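Local structure of CDP-glucose-4,6-dehydratase (Yersinia pseudotuberculosis, 1RKX) at the interface of chains A and B and the interface of chains A and C. The protein catalyses the NAD-dependent 4,6-dehydration of CDP-D-glucose to CDP-4-dehydro-6-deoxy-D-glucose, as an extended short-chain dehydrogenase/reductase (SDR). Sequence-based numbering; all coordinates share one arbitrary frame. Chains: chain A/B/C, CDP-glucose-4,6-dehydratase.

Contact 1: the interface of chains A and B. Residues chain A 266-267, 269; chain B 265, 308, 311.
B:Lys311 reaches across to the short 3-10 helix 266-268 of chain A in this extended SDR enzyme. Its CG stands anti to the backbone N (chi1 178°) and the rest of the chain is extended. The ammonium group is thereby carried away from helix 308-314 and delivered at the tip of a straight arm, a task that suits the length of lysine. There NZ makes a hydrogen bond of 2.8 Å to the backbone carbonyl O of A:Asp266, approaching at about 119° to the C=O bond. A water 2.9 Å from NZ extends the grip to a second carbonyl, lying 3.0 Å from A:Ala269 O. The carboxylate of A:Asp266 meets the lysine tip to tip in a looser salt bridge, with OD2 3.6 Å from NZ. This aspartate is poorly ordered, so the carboxylate distance is approximate and the pair may act mainly through charge. A:Ala267 turns its methyl and backbone to the partner, the CA lying 4.1 Å from B:Lys311 NZ; its small side chain lets the neighbouring chain come near. B:Asn265 borders that methyl, its OD1 4.4 Å from A:Ala267 CB, a contact without a polar bond.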
ATOM      1  N   ASP A 266      10.202  -3.272  21.137  1.00 31.07           N
ATOM      2  CA  ASP A 266       8.824  -3.382  21.609  1.00 35.51           C
ATOM      3  C   ASP A 266       8.678  -4.265  22.843  1.00 30.94           C
ATOM      4  O   ASP A 266       7.758  -4.082  23.638  1.00 29.43           O
ATOM      5  CB  ASP A 266       7.914  -3.910  20.497  1.00 47.61           C
ATOM      6  CG  ASP A 266       6.445  -3.605  20.752  1.00 61.92           C
ATOM      7  OD1 ASP A 266       5.582  -4.211  20.082  1.00 70.56           O
ATOM      8  OD2 ASP A 266       6.150  -2.750  21.619  1.00 69.30           O
ATOM      9  N   ALA A 267       9.583  -5.222  23.008  1.00 26.37           N
ATOM     10  CA  ALA A 267       9.525  -6.113  24.165  1.00 29.98           C
ATOM     11  C   ALA A 267       9.792  -5.328  25.453  1.00 31.37           C
ATOM     12  O   ALA A 267       9.578  -5.828  26.553  1.00 30.00           O
ATOM     13  CB  ALA A 267      10.544  -7.237  24.010  1.00 27.40           C
ATOM     14  N   ALA A 269       8.293  -2.427  25.999  1.00 29.32           N
ATOM     15  CA  ALA A 269       7.072  -1.654  26.227  1.00 28.22           C
ATOM     16  C   ALA A 269       6.507  -1.824  27.637  1.00 26.91           C
ATOM     17  O   ALA A 269       6.213  -2.936  28.060  1.00 25.28           O
ATOM     18  CB  ALA A 269       6.020  -2.036  25.189  1.00 26.78           C
TER
ATOM     19  N   ASN B 265      11.258 -12.466  19.204  1.00 28.73           N
ATOM     20  CA  ASN B 265      11.569 -11.049  19.240  1.00 34.75           C
ATOM     21  C   ASN B 265      12.771 -10.901  18.313  1.00 36.11           C
ATOM     22  O   ASN B 265      13.684 -11.729  18.339  1.00 34.26           O
ATOM     23  CB  ASN B 265      11.910 -10.618  20.667  1.00 37.36           C
ATOM     24  CG  ASN B 265      10.796 -10.939  21.654  1.00 42.21           C
ATOM     25  OD1 ASN B 265       9.624 -10.633  21.415  1.00 43.59           O
ATOM     26  ND2 ASN B 265      11.159 -11.555  22.774  1.00 45.16           N
ATOM     27  N   SER B 308       2.916  -8.062  16.455  1.00 16.64           N
ATOM     28  CA  SER B 308       2.272  -7.094  17.340  1.00 17.48           C
ATOM     29  C   SER B 308       0.820  -7.486  17.604  1.00 16.69           C
ATOM     30  O   SER B 308       0.307  -7.277  18.702  1.00 17.48           O
ATOM     31  CB  SER B 308       2.315  -5.693  16.719  1.00 16.93           C
ATOM     32  OG  SER B 308       3.649  -5.249  16.543  1.00 17.87           O
ATOM     33  N   LYS B 311       0.504 -10.239  20.261  1.00 23.15           N
ATOM     34  CA  LYS B 311       0.858  -9.650  21.547  1.00 23.76           C
ATOM     35  C   LYS B 311      -0.245  -8.739  22.077  1.00 24.42           C
ATOM     36  O   LYS B 311      -0.680  -8.875  23.222  1.00 24.23           O
ATOM     37  CB  LYS B 311       2.164  -8.857  21.419  1.00 23.72           C
ATOM     38  CG  LYS B 311       2.597  -8.157  22.702  1.00 26.36           C
ATOM     39  CD  LYS B 311       3.781  -7.233  22.459  1.00 28.81           C
ATOM     40  CE  LYS B 311       4.248  -6.579  23.746  1.00 28.28           C
ATOM     41  NZ  LYS B 311       5.448  -5.731  23.525  1.00 28.45           N
TER
HETATM   42  O   HOH W   1       5.778  -5.338  26.353  1.00 35.58           O

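Contact 2: the interface of chains A and C. Residues chain A 173-174, 177; chain C 97, 154-155.
The phenol ring of C:Tyr154 lies under A:Asn173, near the C-terminal end of helix 156-175. This helix belongs to the SDR core and carries the YXXXK active-site motif that ends in Lys161; C:Tyr154 itself sits in the loop just ahead of the same helix in its own chain. With CG anti to the backbone N (chi1 -174°), the tyrosine is thrown out toward chain A and buries more surface than any other residue of the patch. A:Asn173 sets its CB over the ring face, 3.8 Å from the centroid, in a CH-pi contact. The amide follows the ring, their planes only 21° apart, with OD1 3.4 Å from CD1. A flat, slim side chain such as asparagine can lie against an aromatic face in this way.

Beyond the ring, the hydroxyl finds polar company. A:Asn177 ND2 makes a hydrogen bond of 3.0 Å to C:Tyr154 OH, its amide turned well away from the ring plane. The same nitrogen donates to the backbone O of A:Asn173, 2.9 Å away and nearly straight (167° at H), on a carbonyl lone pair, which holds the amide in position. A water 2.7 Å from C:Tyr154 OH also joins the hydroxyl to that carbonyl. Next along the helix, A:Ser174 is small enough to let C:Tyr97 in, its CB 3.6 Å from the ring carbon CE2.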
ATOM      1  N   ASN A 173      16.630  16.147  -3.148  1.00 18.38           N
ATOM      2  CA  ASN A 173      16.453  15.784  -4.554  1.00 20.95           C
ATOM      3  C   ASN A 173      16.839  16.896  -5.516  1.00 20.83           C
ATOM      4  O   ASN A 173      17.427  16.636  -6.569  1.00 19.40           O
ATOM      5  CB  ASN A 173      14.994  15.395  -4.815  1.00 27.85           C
ATOM      6  CG  ASN A 173      14.664  14.002  -4.315  1.00 34.75           C
ATOM      7  OD1 ASN A 173      13.496  13.640  -4.184  1.00 40.22           O
ATOM      8  ND2 ASN A 173      15.694  13.209  -4.046  1.00 39.60           N
ATOM      9  N   SER A 174      16.509  18.129  -5.149  1.00 17.62           N
ATOM     10  CA  SER A 174      16.775  19.283  -5.997  1.00 19.08           C
ATOM     11  C   SER A 174      18.168  19.891  -5.875  1.00 20.09           C
ATOM     12  O   SER A 174      18.761  20.289  -6.880  1.00 17.36           O
ATOM     13  CB  SER A 174      15.743  20.383  -5.714  1.00 19.10           C
ATOM     14  OG  SER A 174      14.422  19.887  -5.815  1.00 19.57           O
ATOM     15  N   ASN A 177      21.348  16.225  -4.462  1.00 22.96           N
ATOM     16  CA  ASN A 177      21.072  14.927  -5.018  1.00 25.28           C
ATOM     17  C   ASN A 177      22.237  13.944  -4.948  1.00 28.99           C
ATOM     18  O   ASN A 177      23.356  14.253  -5.348  1.00 27.64           O
ATOM     19  CB  ASN A 177      20.592  15.086  -6.450  1.00 24.39           C
ATOM     20  CG  ASN A 177      19.874  13.868  -6.941  1.00 25.07           C
ATOM     21  OD1 ASN A 177      20.459  12.792  -7.032  1.00 25.84           O
ATOM     22  ND2 ASN A 177      18.588  14.020  -7.247  1.00 23.74           N
TER
ATOM     23  N   TYR C  97      13.212  26.010  -8.624  1.00 19.61           N
ATOM     24  CA  TYR C  97      14.588  25.550  -8.481  1.00 21.66           C
ATOM     25  C   TYR C  97      15.524  26.706  -8.158  1.00 20.32           C
ATOM     26  O   TYR C  97      16.525  26.521  -7.466  1.00 21.49           O
ATOM     27  CB  TYR C  97      15.071  24.843  -9.754  1.00 22.70           C
ATOM     28  CG  TYR C  97      14.618  23.406  -9.846  1.00 23.51           C
ATOM     29  CD1 TYR C  97      13.672  23.006 -10.787  1.00 23.77           C
ATOM     30  CD2 TYR C  97      15.140  22.443  -8.986  1.00 24.18           C
ATOM     31  CE1 TYR C  97      13.257  21.674 -10.868  1.00 23.88           C
ATOM     32  CE2 TYR C  97      14.739  21.121  -9.059  1.00 24.23           C
ATOM     33  CZ  TYR C  97      13.801  20.740 -10.001  1.00 23.39           C
ATOM     34  OH  TYR C  97      13.441  19.420 -10.086  1.00 25.21           O
ATOM     35  N   TYR C 154       9.022  15.998  -6.063  1.00 18.47           N
ATOM     36  CA  TYR C 154      10.466  16.030  -6.287  1.00 21.51           C
ATOM     37  C   TYR C 154      11.040  17.439  -6.177  1.00 18.41           C
ATOM     38  O   TYR C 154      11.899  17.709  -5.336  1.00 17.39           O
ATOM     39  CB  TYR C 154      10.764  15.463  -7.674  1.00 27.80           C
ATOM     40  CG  TYR C 154      12.228  15.301  -7.994  1.00 35.87           C
ATOM     41  CD1 TYR C 154      12.960  14.229  -7.484  1.00 39.95           C
ATOM     42  CD2 TYR C 154      12.878  16.204  -8.833  1.00 39.77           C
ATOM     43  CE1 TYR C 154      14.308  14.058  -7.809  1.00 42.07           C
ATOM     44  CE2 TYR C 154      14.222  16.042  -9.162  1.00 42.08           C
ATOM     45  CZ  TYR C 154      14.930  14.968  -8.649  1.00 42.40           C
ATOM     46  OH  TYR C 154      16.255  14.800  -8.992  1.00 44.17           O
ATOM     47  N   ASP C 155      10.565  18.325  -7.045  1.00 15.35           N
ATOM     48  CA  ASP C 155      11.010  19.712  -7.073  1.00 17.42           C
ATOM     49  C   ASP C 155      10.287  20.515  -5.990  1.00 16.71           C
ATOM     50  O   ASP C 155       9.242  20.094  -5.488  1.00 15.85           O
ATOM     51  CB  ASP C 155      10.694  20.323  -8.433  1.00 16.47           C
ATOM     52  CG  ASP C 155       9.216  20.279  -8.739  1.00 18.08           C
ATOM     53  OD1 ASP C 155       8.728  19.198  -9.127  1.00 19.90           O
ATOM     54  OD2 ASP C 155       8.542  21.315  -8.562  1.00 18.99           O
TER
HETATM   55  O   HOH W   2      17.180  17.243  -9.629  1.00 39.48           O

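Contact 3: the interface of chains A and C. Residues chain A 101, 104-105, 108-109; chain C 101, 104-105, 108-109.
A:Met109 and C:Met109 meet at the two-fold axis, on helices 100-121 that run antiparallel past one another, as in the helix-bundle dimer interface typical of extended SDR enzymes. The two side chains slide past each other in opposite directions, touching at their CG methylenes; A:Met109 CG and C:Met109 CG are 3.4 Å apart, tighter than usual van der Waals contact. Each CG stands anti to the carbonyl carbon, and further bends at chi2 (-49°) and chi3 (-62°) fold the thioether back so that SD and CE of A:Met109 lie alongside C:Ser105 of the partner helix. Methionine suits this place because its unbranched, flexible chain can bend, and its large sulfur adds to the dispersion contact: A:Met109 SD lies 3.8 Å from C:Met109 CG.

Away from this centre the fit relaxes. The methyl of A:Met109 settles beside C:Ser105, its CE 4.0 Å from CB, where a small residue makes room for it. C:Ser105 turns its hydroxyl back to its own helix, OG bonding the backbone O of C:Val101 at 3.2 Å; the matching bond in chain A is weak. A:Tyr104 contributes mainly the root of its side chain, CB 4.1 Å from C:Met109 SD. The paired valines are looser still: A:Val108 CG1 and C:Val108 CG1 approach to 4.3 Å, so these branched side chains flank the methionines more than they lock the helices together.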
ATOM      1  N   VAL A 101       0.080  28.744  13.292  1.00 15.07           N
ATOM      2  CA  VAL A 101       0.911  29.491  12.352  1.00 20.05           C
ATOM      3  C   VAL A 101       2.381  29.481  12.762  1.00 17.81           C
ATOM      4  O   VAL A 101       3.256  29.155  11.956  1.00 18.32           O
ATOM      5  CB  VAL A 101       0.417  30.946  12.201  1.00 18.98           C
ATOM      6  CG1 VAL A 101       1.289  31.691  11.192  1.00 21.03           C
ATOM      7  CG2 VAL A 101      -1.040  30.953  11.734  1.00 19.21           C
ATOM      8  N   TYR A 104       3.975  26.087  12.260  1.00 13.82           N
ATOM      9  CA  TYR A 104       4.358  25.856  10.877  1.00 13.61           C
ATOM     10  C   TYR A 104       5.541  26.721  10.457  1.00 15.94           C
ATOM     11  O   TYR A 104       6.447  26.249   9.757  1.00 14.42           O
ATOM     12  CB  TYR A 104       3.181  26.113   9.941  1.00 14.70           C
ATOM     13  CG  TYR A 104       2.230  24.941   9.835  1.00 13.93           C
ATOM     14  CD1 TYR A 104       0.966  24.982  10.432  1.00 14.15           C
ATOM     15  CD2 TYR A 104       2.598  23.787   9.147  1.00 13.15           C
ATOM     16  CE1 TYR A 104       0.094  23.907  10.339  1.00 14.36           C
ATOM     17  CE2 TYR A 104       1.734  22.693   9.053  1.00 12.80           C
ATOM     18  CZ  TYR A 104       0.481  22.762   9.651  1.00 15.92           C
ATOM     19  OH  TYR A 104      -0.380  21.692   9.559  1.00 15.76           O
ATOM     20  N   SER A 105       5.545  27.983  10.868  1.00 14.19           N
ATOM     21  CA  SER A 105       6.651  28.867  10.506  1.00 18.57           C
ATOM     22  C   SER A 105       7.961  28.324  11.087  1.00 15.34           C
ATOM     23  O   SER A 105       8.978  28.236  10.388  1.00 14.11           O
ATOM     24  CB  SER A 105       6.398  30.293  11.016  1.00 16.92           C
ATOM     25  OG  SER A 105       6.292  30.322  12.428  1.00 24.75           O
ATOM     26  N   VAL A 108       8.396  24.257   9.663  1.00 11.91           N
ATOM     27  CA  VAL A 108       8.524  24.133   8.218  1.00 13.08           C
ATOM     28  C   VAL A 108       9.479  25.182   7.641  1.00 13.46           C
ATOM     29  O   VAL A 108      10.519  24.823   7.084  1.00 12.10           O
ATOM     30  CB  VAL A 108       7.159  24.231   7.513  1.00 13.27           C
ATOM     31  CG1 VAL A 108       7.339  24.059   6.011  1.00 12.36           C
ATOM     32  CG2 VAL A 108       6.225  23.153   8.047  1.00 14.01           C
ATOM     33  N   MET A 109       9.159  26.470   7.777  1.00 12.08           N
ATOM     34  CA  MET A 109      10.063  27.481   7.220  1.00 13.39           C
ATOM     35  C   MET A 109      11.438  27.481   7.889  1.00 14.95           C
ATOM     36  O   MET A 109      12.453  27.757   7.229  1.00 11.58           O
ATOM     37  CB  MET A 109       9.437  28.880   7.280  1.00 12.40           C
ATOM     38  CG  MET A 109       8.189  29.037   6.397  1.00 13.31           C
ATOM     39  SD  MET A 109       8.388  28.448   4.674  1.00 16.05           S
ATOM     40  CE  MET A 109       9.716  29.551   4.100  1.00 17.84           C
TER
ATOM     41  N   VAL C 101      12.857  28.970  -1.508  1.00 14.54           N
ATOM     42  CA  VAL C 101      12.310  29.588  -0.310  1.00 15.93           C
ATOM     43  C   VAL C 101      11.007  30.341  -0.598  1.00 16.89           C
ATOM     44  O   VAL C 101      10.008  30.162   0.107  1.00 15.49           O
ATOM     45  CB  VAL C 101      13.351  30.538   0.332  1.00 16.54           C
ATOM     46  CG1 VAL C 101      12.789  31.148   1.615  1.00 18.01           C
ATOM     47  CG2 VAL C 101      14.640  29.764   0.631  1.00 13.75           C
ATOM     48  N   TYR C 104       8.118  27.900  -1.188  1.00 14.40           N
ATOM     49  CA  TYR C 104       7.570  27.346   0.038  1.00 14.10           C
ATOM     50  C   TYR C 104       6.809  28.391   0.846  1.00 15.07           C
ATOM     51  O   TYR C 104       5.732  28.106   1.368  1.00 15.03           O
ATOM     52  CB  TYR C 104       8.673  26.726   0.903  1.00 14.79           C
ATOM     53  CG  TYR C 104       9.058  25.319   0.480  1.00 12.33           C
ATOM     54  CD1 TYR C 104      10.282  25.063  -0.141  1.00 13.59           C
ATOM     55  CD2 TYR C 104       8.195  24.245   0.703  1.00 11.68           C
ATOM     56  CE1 TYR C 104      10.640  23.768  -0.530  1.00 11.80           C
ATOM     57  CE2 TYR C 104       8.536  22.943   0.317  1.00 13.24           C
ATOM     58  CZ  TYR C 104       9.761  22.713  -0.298  1.00 14.13           C
ATOM     59  OH  TYR C 104      10.107  21.433  -0.676  1.00 14.28           O
ATOM     60  N   SER C 105       7.358  29.595   0.960  1.00 14.30           N
ATOM     61  CA  SER C 105       6.675  30.639   1.719  1.00 16.42           C
ATOM     62  C   SER C 105       5.321  30.945   1.079  1.00 15.08           C
ATOM     63  O   SER C 105       4.303  31.032   1.770  1.00 13.91           O
ATOM     64  CB  SER C 105       7.529  31.915   1.779  1.00 15.82           C
ATOM     65  OG  SER C 105       7.799  32.408   0.479  1.00 19.98           O
ATOM     66  N   VAL C 108       3.142  27.190   0.877  1.00 14.84           N
ATOM     67  CA  VAL C 108       2.847  26.593   2.169  1.00 15.81           C
ATOM     68  C   VAL C 108       2.347  27.632   3.174  1.00 17.24           C
ATOM     69  O   VAL C 108       1.214  27.537   3.641  1.00 12.32           O
ATOM     70  CB  VAL C 108       4.074  25.855   2.744  1.00 14.67           C
ATOM     71  CG1 VAL C 108       3.717  25.211   4.076  1.00 15.33           C
ATOM     72  CG2 VAL C 108       4.535  24.787   1.764  1.00 17.41           C
ATOM     73  N   MET C 109       3.164  28.629   3.509  1.00 13.92           N
ATOM     74  CA  MET C 109       2.709  29.625   4.474  1.00 16.11           C
ATOM     75  C   MET C 109       1.515  30.432   3.959  1.00 16.51           C
ATOM     76  O   MET C 109       0.642  30.815   4.745  1.00 15.53           O
ATOM     77  CB  MET C 109       3.849  30.559   4.889  1.00 14.35           C
ATOM     78  CG  MET C 109       4.961  29.853   5.684  1.00 13.72           C
ATOM     79  SD  MET C 109       4.376  28.815   7.071  1.00 16.53           S
ATOM     80  CE  MET C 109       3.590  30.033   8.115  1.00 18.35           C
TER

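Contacts 2 and 3 lie about 18 Å apart between C-alpha centres and belong to one interface between chains A and C. Contact 3 lies on helix 100-121 of both chains; contact 2 joins the end of helix 156-175 in chain A to the loop before that helix in chain C and to helix 93-98, which precedes helix 100-121. Since helix 156-175 also carries the active-site motif, this pairing probably steadies the catalytic region. Contact 1, about 38 Å from both, uses different elements, 266-268 and 308-314, to join A to B. Each chain thus has two separate two-fold surfaces, consistent with the four-chain deposited assembly.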